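Bacteriocin (Pseudomonas syringae pv. tomato, PDB 4FZL) is a calcium-binding, colicin M-like bacteriocin that degrades lipid II, the precursor of the bacterial peptidoglycan, probably through a phosphatase-type reaction. Local coordinates at residues 5-10 and 68-73; 28-33 and 213-218. One frame throughout, in Å; residues are numbered along the deposited sequence. Where two conformers were deposited one is given.

Contacts 1 and 2 both lie in the helical part of the protein, away from the calcium site, with centres about 22 Å apart, and they illustrate how backbone separation goes with which atoms do the packing. In contact 1, buried, an alanine meets a glycine backbone directly and two longer side chains meet beside them. In contact 2, only partly buried and with less shared surface, the backbones stand further apart and a single leucine spans the distance. Helix 37-54 is common to both, touched by side chains of 5-10, 28-33 and Ile70. The two contacts also brush each other, Val9 CG1 lying 4.3 Å from Gln29 OE1.

Contact 1 (5-10 and 68-73); sequences PVATVL and TDIGRS
Ile70, whose side chain packs on Ala7 and Leu10, has a carbonyl oxygen approached by two donors. Ser73 N lies 3.2 Å from Ile70 O and closes a type I turn, while Asn4 ND2 adds a weak hydrogen bond. Asn4 also joins the two segments indirectly: its ND2 binds Ser73 O, and its OD1 accepts from Ala7 N in the first turn of helix 5-12.

Across the contact itself the forces are apolar. The CA atoms of Ala7 and Gly71 come within 4.8 Å of each other, an unusually close backbone approach made possible by the small residues on both sides. Ala7 CB sits tightly on the glycine, 3.3 Å from Gly71 CA. Ile70 then uses its two branches differently. With CG1 beside the backbone N (chi1 -70°), CG2 lies loosely alongside the alanine methyl, 4.4 Å from Ala7 CB. The longer branch runs on until Ile70 CD1 meets Leu10 CD1 at 3.7 Å, the two side chains crossing at about a right angle. Thr45 of helix 37-54 and Ile80 also touch Ile70.

On the side away from helix 5-12, Arg72 NH1 of the turn forms a salt bridge back to Asp69 OD1 of the helix at 3.0 Å. Asp69 OD1 uses its anti lone pair and lies close to the guanidinium plane of Arg72, 9° out of it. What results is a close packing of an alanine methyl on a glycine backbone, in which the N-terminal helix 5-12 lies against the last part of helix 59-70 and the type I turn from Ile70 to Ser73.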
loop_
_atom_site.group_PDB
_atom_site.type_symbol
_atom_site.label_atom_id
_atom_site.label_comp_id
_atom_site.label_asym_id
_atom_site.label_seq_id
_atom_site.Cartn_x
_atom_site.Cartn_y
_atom_site.Cartn_z
ATOM N N PRO A 5 0.582 -30.393 1.950
ATOM C CA PRO A 5 -0.139 -30.084 0.739
ATOM C C PRO A 5 -0.481 -28.638 0.626
ATOM O O PRO A 5 -0.702 -28.250 -0.529
ATOM C CB PRO A 5 -1.418 -30.948 0.843
ATOM C CG PRO A 5 -1.559 -31.197 2.308
ATOM C CD PRO A 5 -0.154 -31.346 2.780
ATOM N N VAL A 6 -0.532 -27.885 1.733
ATOM C CA VAL A 6 -0.746 -26.449 1.661
ATOM C C VAL A 6 0.431 -25.786 0.997
ATOM O O VAL A 6 0.226 -24.962 0.039
ATOM C CB VAL A 6 -1.044 -25.811 3.040
ATOM C CG1 VAL A 6 -1.217 -24.269 3.012
ATOM C CG2 VAL A 6 -2.294 -26.472 3.690
ATOM N N ALA A 7 1.651 -26.137 1.416
ATOM C CA ALA A 7 2.834 -25.565 0.772
ATOM C C ALA A 7 2.907 -25.974 -0.725
ATOM O O ALA A 7 3.350 -25.180 -1.604
ATOM C CB ALA A 7 4.128 -25.981 1.493
ATOM N N THR A 8 2.568 -27.243 -1.042
ATOM C CA THR A 8 2.534 -27.695 -2.406
ATOM C C THR A 8 1.680 -26.830 -3.339
ATOM O O THR A 8 2.140 -26.408 -4.430
ATOM C CB THR A 8 2.139 -29.175 -2.461
ATOM O OG1 THR A 8 3.095 -29.938 -1.725
ATOM C CG2 THR A 8 2.087 -29.700 -3.921
ATOM N N VAL A 9 0.486 -26.511 -2.876
ATOM C CA VAL A 9 -0.442 -25.659 -3.599
ATOM C C VAL A 9 0.129 -24.230 -3.698
ATOM O O VAL A 9 0.140 -23.623 -4.777
ATOM C CB VAL A 9 -1.835 -25.673 -2.957
ATOM C CG1 VAL A 9 -2.747 -24.430 -3.376
ATOM C CG2 VAL A 9 -2.474 -27.058 -3.233
ATOM N N LEU A 10 0.694 -23.725 -2.616
ATOM C CA LEU A 10 1.299 -22.391 -2.727
ATOM C C LEU A 10 2.332 -22.363 -3.876
ATOM O O LEU A 10 2.359 -21.389 -4.622
ATOM C CB LEU A 10 1.939 -21.896 -1.423
ATOM C CG LEU A 10 1.053 -21.640 -0.246
ATOM C CD1 LEU A 10 1.841 -21.366 1.100
ATOM C CD2 LEU A 10 0.119 -20.397 -0.531
ATOM N N THR A 68 8.174 -22.441 0.792
ATOM C CA THR A 68 9.091 -23.522 1.066
ATOM C C THR A 68 9.261 -23.743 2.578
ATOM O O THR A 68 9.287 -24.898 3.095
ATOM C CB THR A 68 10.435 -23.342 0.314
ATOM O OG1 THR A 68 10.178 -23.251 -1.076
ATOM C CG2 THR A 68 11.415 -24.476 0.650
ATOM N N ASP A 69 9.340 -22.650 3.311
ATOM C CA ASP A 69 9.458 -22.765 4.759
ATOM C C ASP A 69 8.214 -23.333 5.416
ATOM O O ASP A 69 8.289 -24.185 6.341
ATOM C CB ASP A 69 9.912 -21.445 5.352
ATOM C CG ASP A 69 10.499 -21.640 6.748
ATOM O OD1 ASP A 69 11.470 -22.441 6.895
ATOM O OD2 ASP A 69 9.971 -21.021 7.684
ATOM N N ILE A 70 7.044 -22.903 4.925
ATOM C CA ILE A 70 5.770 -23.481 5.413
ATOM C C ILE A 70 5.818 -25.017 5.168
ATOM O O ILE A 70 5.346 -25.811 5.980
ATOM C CB ILE A 70 4.556 -22.818 4.727
ATOM C CG1 ILE A 70 4.378 -21.346 5.202
ATOM C CG2 ILE A 70 3.230 -23.564 5.051
ATOM C CD1 ILE A 70 3.375 -20.548 4.368
ATOM N N GLY A 71 6.350 -25.380 4.008
ATOM C CA GLY A 71 6.555 -26.766 3.597
ATOM C C GLY A 71 7.441 -27.638 4.457
ATOM O O GLY A 71 7.472 -28.869 4.311
ATOM N N ARG A 72 8.175 -27.042 5.361
ATOM C CA ARG A 72 8.999 -27.843 6.299
ATOM C C ARG A 72 8.159 -28.476 7.448
ATOM O O ARG A 72 8.637 -29.345 8.171
ATOM C CB ARG A 72 10.180 -26.973 6.870
ATOM C CG ARG A 72 11.174 -26.553 5.749
ATOM C CD ARG A 72 12.413 -25.759 6.094
ATOM N NE ARG A 72 13.293 -25.655 4.883
ATOM C CZ ARG A 72 13.481 -24.555 4.126
ATOM N NH1 ARG A 72 12.890 -23.400 4.452
ATOM N NH2 ARG A 72 14.252 -24.588 3.028
ATOM N N SER A 73 6.936 -27.994 7.631
ATOM C CA SER A 73 6.024 -28.493 8.650
ATOM C C SER A 73 5.181 -29.611 8.074
ATOM O O SER A 73 4.841 -29.564 6.877
ATOM C CB SER A 73 5.079 -27.375 9.055
ATOM O OG SER A 73 4.132 -27.869 9.982
#

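Contact 2 (28-33 and 213-218); sequences DQARRD and TSLLSA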
loop_
_atom_site.group_PDB
_atom_site.type_symbol
_atom_site.label_atom_id
_atom_site.label_comp_id
_atom_site.label_asym_id
_atom_site.label_seq_id
_atom_site.Cartn_x
_atom_site.Cartn_y
_atom_site.Cartn_z
ATOM N N ASP A 28 -10.756 -16.961 -6.806
ATOM C CA ASP A 28 -11.187 -18.328 -7.127
ATOM C C ASP A 28 -10.858 -19.262 -5.925
ATOM O O ASP A 28 -11.632 -20.124 -5.594
ATOM C CB ASP A 28 -10.470 -18.863 -8.359
ATOM C CG ASP A 28 -10.962 -18.263 -9.696
ATOM O OD1 ASP A 28 -12.040 -17.665 -9.779
ATOM O OD2 ASP A 28 -10.274 -18.442 -10.727
ATOM N N GLN A 29 -9.685 -19.069 -5.295
ATOM C CA GLN A 29 -9.299 -19.901 -4.204
ATOM C C GLN A 29 -10.291 -19.663 -3.047
ATOM O O GLN A 29 -10.722 -20.580 -2.377
ATOM C CB GLN A 29 -7.846 -19.624 -3.771
ATOM C CG GLN A 29 -7.500 -20.211 -2.415
ATOM C CD GLN A 29 -7.387 -21.711 -2.563
ATOM O OE1 GLN A 29 -6.381 -22.207 -3.092
ATOM N NE2 GLN A 29 -8.391 -22.449 -2.052
ATOM N N ALA A 30 -10.576 -18.407 -2.767
ATOM C CA ALA A 30 -11.455 -18.077 -1.652
ATOM C C ALA A 30 -12.838 -18.691 -1.871
ATOM O O ALA A 30 -13.442 -19.212 -0.955
ATOM C CB ALA A 30 -11.531 -16.559 -1.391
ATOM N N ARG A 31 -13.325 -18.629 -3.102
ATOM C CA ARG A 31 -14.607 -19.210 -3.441
ATOM C C ARG A 31 -14.585 -20.718 -3.200
ATOM O O ARG A 31 -15.537 -21.300 -2.663
ATOM C CB ARG A 31 -14.982 -18.918 -4.898
ATOM C CG ARG A 31 -16.324 -19.524 -5.302
ATOM C CD ARG A 31 -16.569 -19.285 -6.784
ATOM N NE ARG A 31 -16.738 -17.850 -7.107
ATOM C CZ ARG A 31 -17.869 -17.136 -7.012
ATOM N NH1 ARG A 31 -19.002 -17.667 -6.558
ATOM N NH2 ARG A 31 -17.852 -15.843 -7.342
ATOM N N ARG A 32 -13.479 -21.347 -3.601
ATOM C CA ARG A 32 -13.364 -22.820 -3.534
ATOM C C ARG A 32 -13.420 -23.371 -2.083
ATOM O O ARG A 32 -14.074 -24.380 -1.816
ATOM C CB ARG A 32 -12.132 -23.298 -4.340
ATOM C CG ARG A 32 -11.718 -24.727 -4.163
ATOM C CD ARG A 32 -10.874 -25.149 -5.371
ATOM N NE ARG A 32 -9.745 -24.261 -5.525
ATOM C CZ ARG A 32 -9.564 -23.313 -6.450
ATOM N NH1 ARG A 32 -10.457 -23.063 -7.414
ATOM N NH2 ARG A 32 -8.436 -22.601 -6.393
ATOM N N ASP A 33 -12.760 -22.682 -1.150
ATOM C CA ASP A 33 -12.669 -23.189 0.236
ATOM C C ASP A 33 -13.393 -22.311 1.211
ATOM O O ASP A 33 -13.249 -22.467 2.441
ATOM C CB ASP A 33 -11.212 -23.446 0.667
ATOM C CG ASP A 33 -10.423 -22.191 0.946
ATOM O OD1 ASP A 33 -10.933 -21.068 0.708
ATOM O OD2 ASP A 33 -9.274 -22.324 1.456
ATOM N N THR A 213 -16.147 -10.417 -0.799
ATOM C CA THR A 213 -16.642 -9.441 0.207
ATOM C C THR A 213 -17.629 -10.161 1.128
ATOM O O THR A 213 -17.570 -10.031 2.373
ATOM C CB THR A 213 -17.289 -8.232 -0.445
ATOM O OG1 THR A 213 -16.348 -7.649 -1.362
ATOM C CG2 THR A 213 -17.900 -7.250 0.633
ATOM N N SER A 214 -18.483 -10.979 0.542
ATOM C CA SER A 214 -19.433 -11.728 1.344
ATOM C C SER A 214 -18.738 -12.656 2.401
ATOM O O SER A 214 -19.118 -12.753 3.569
ATOM C CB SER A 214 -20.377 -12.551 0.451
ATOM O OG SER A 214 -21.237 -13.341 1.258
ATOM N N LEU A 215 -17.730 -13.354 1.928
ATOM C CA LEU A 215 -16.969 -14.315 2.763
ATOM C C LEU A 215 -16.236 -13.588 3.903
ATOM O O LEU A 215 -16.156 -14.037 5.030
ATOM C CB LEU A 215 -15.955 -15.073 1.899
ATOM C CG LEU A 215 -16.531 -16.150 0.954
ATOM C CD1 LEU A 215 -15.451 -16.665 0.033
ATOM C CD2 LEU A 215 -17.255 -17.254 1.820
ATOM N N LEU A 216 -15.736 -12.420 3.609
ATOM C CA LEU A 216 -14.947 -11.712 4.599
ATOM C C LEU A 216 -15.854 -10.903 5.568
ATOM O O LEU A 216 -15.441 -10.433 6.629
ATOM C CB LEU A 216 -14.003 -10.768 3.891
ATOM C CG LEU A 216 -12.560 -11.076 3.892
ATOM C CD1 LEU A 216 -12.222 -12.535 3.910
ATOM C CD2 LEU A 216 -12.123 -10.371 2.653
ATOM N N SER A 217 -17.116 -10.748 5.201
ATOM C CA SER A 217 -18.033 -9.960 6.040
ATOM C C SER A 217 -18.203 -10.681 7.396
ATOM O O SER A 217 -18.590 -10.070 8.369
ATOM C CB SER A 217 -19.391 -9.810 5.359
ATOM O OG SER A 217 -20.055 -11.082 5.255
ATOM N N ALA A 218 -17.932 -11.994 7.404
ATOM C CA ALA A 218 -18.091 -12.873 8.573
ATOM C C ALA A 218 -16.841 -12.878 9.473
ATOM O O ALA A 218 -16.857 -13.357 10.590
ATOM C CB ALA A 218 -18.370 -14.286 8.080
#
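Leu215 reaches toward Ala30 with one branch, and almost the whole contact depends on that reach. Its CB points at helix 22-33 but remains too far to touch, since the CA atoms of Ala30 and Leu215 are 8.0 Å apart. The first torsion (chi1 -74°) sets CG beside the backbone N, and the second (chi2 172°) stretches CD1 straight outward. CG is therefore a spacer, and CD2 turns to the side of the line of approach. CD1 alone arrives, settling 3.4 Å from Ala30 O. The same methyl lies 3.8 Å from the carbonyl carbon, Ala30 C, and more loosely at 4.2 Å from Ala30 CB. It thus rests on a piece of main chain as much as on a side chain, and its other near neighbour is the following amide, with Leu215 CD1 4.3 Å from Arg31 N.

Two residues further on, Ser217 OG gives a short 2.6 Å hydrogen bond to Ser214 O, tying Ser217 back to the carbonyl of Ser214. The C=O...OG angle is 133°, with the hydroxyl oxygen somewhat tilted from the carbonyl plane. Around the contact, Phe35 packs on Leu215, while Ala30 also touches Leu212 and Ser39. Helix 22-33 thus touches both helix 210-216 and helix 37-54 through Ala30, joining residues from the early helices to the helix that precedes strand 224-227 of the sheet.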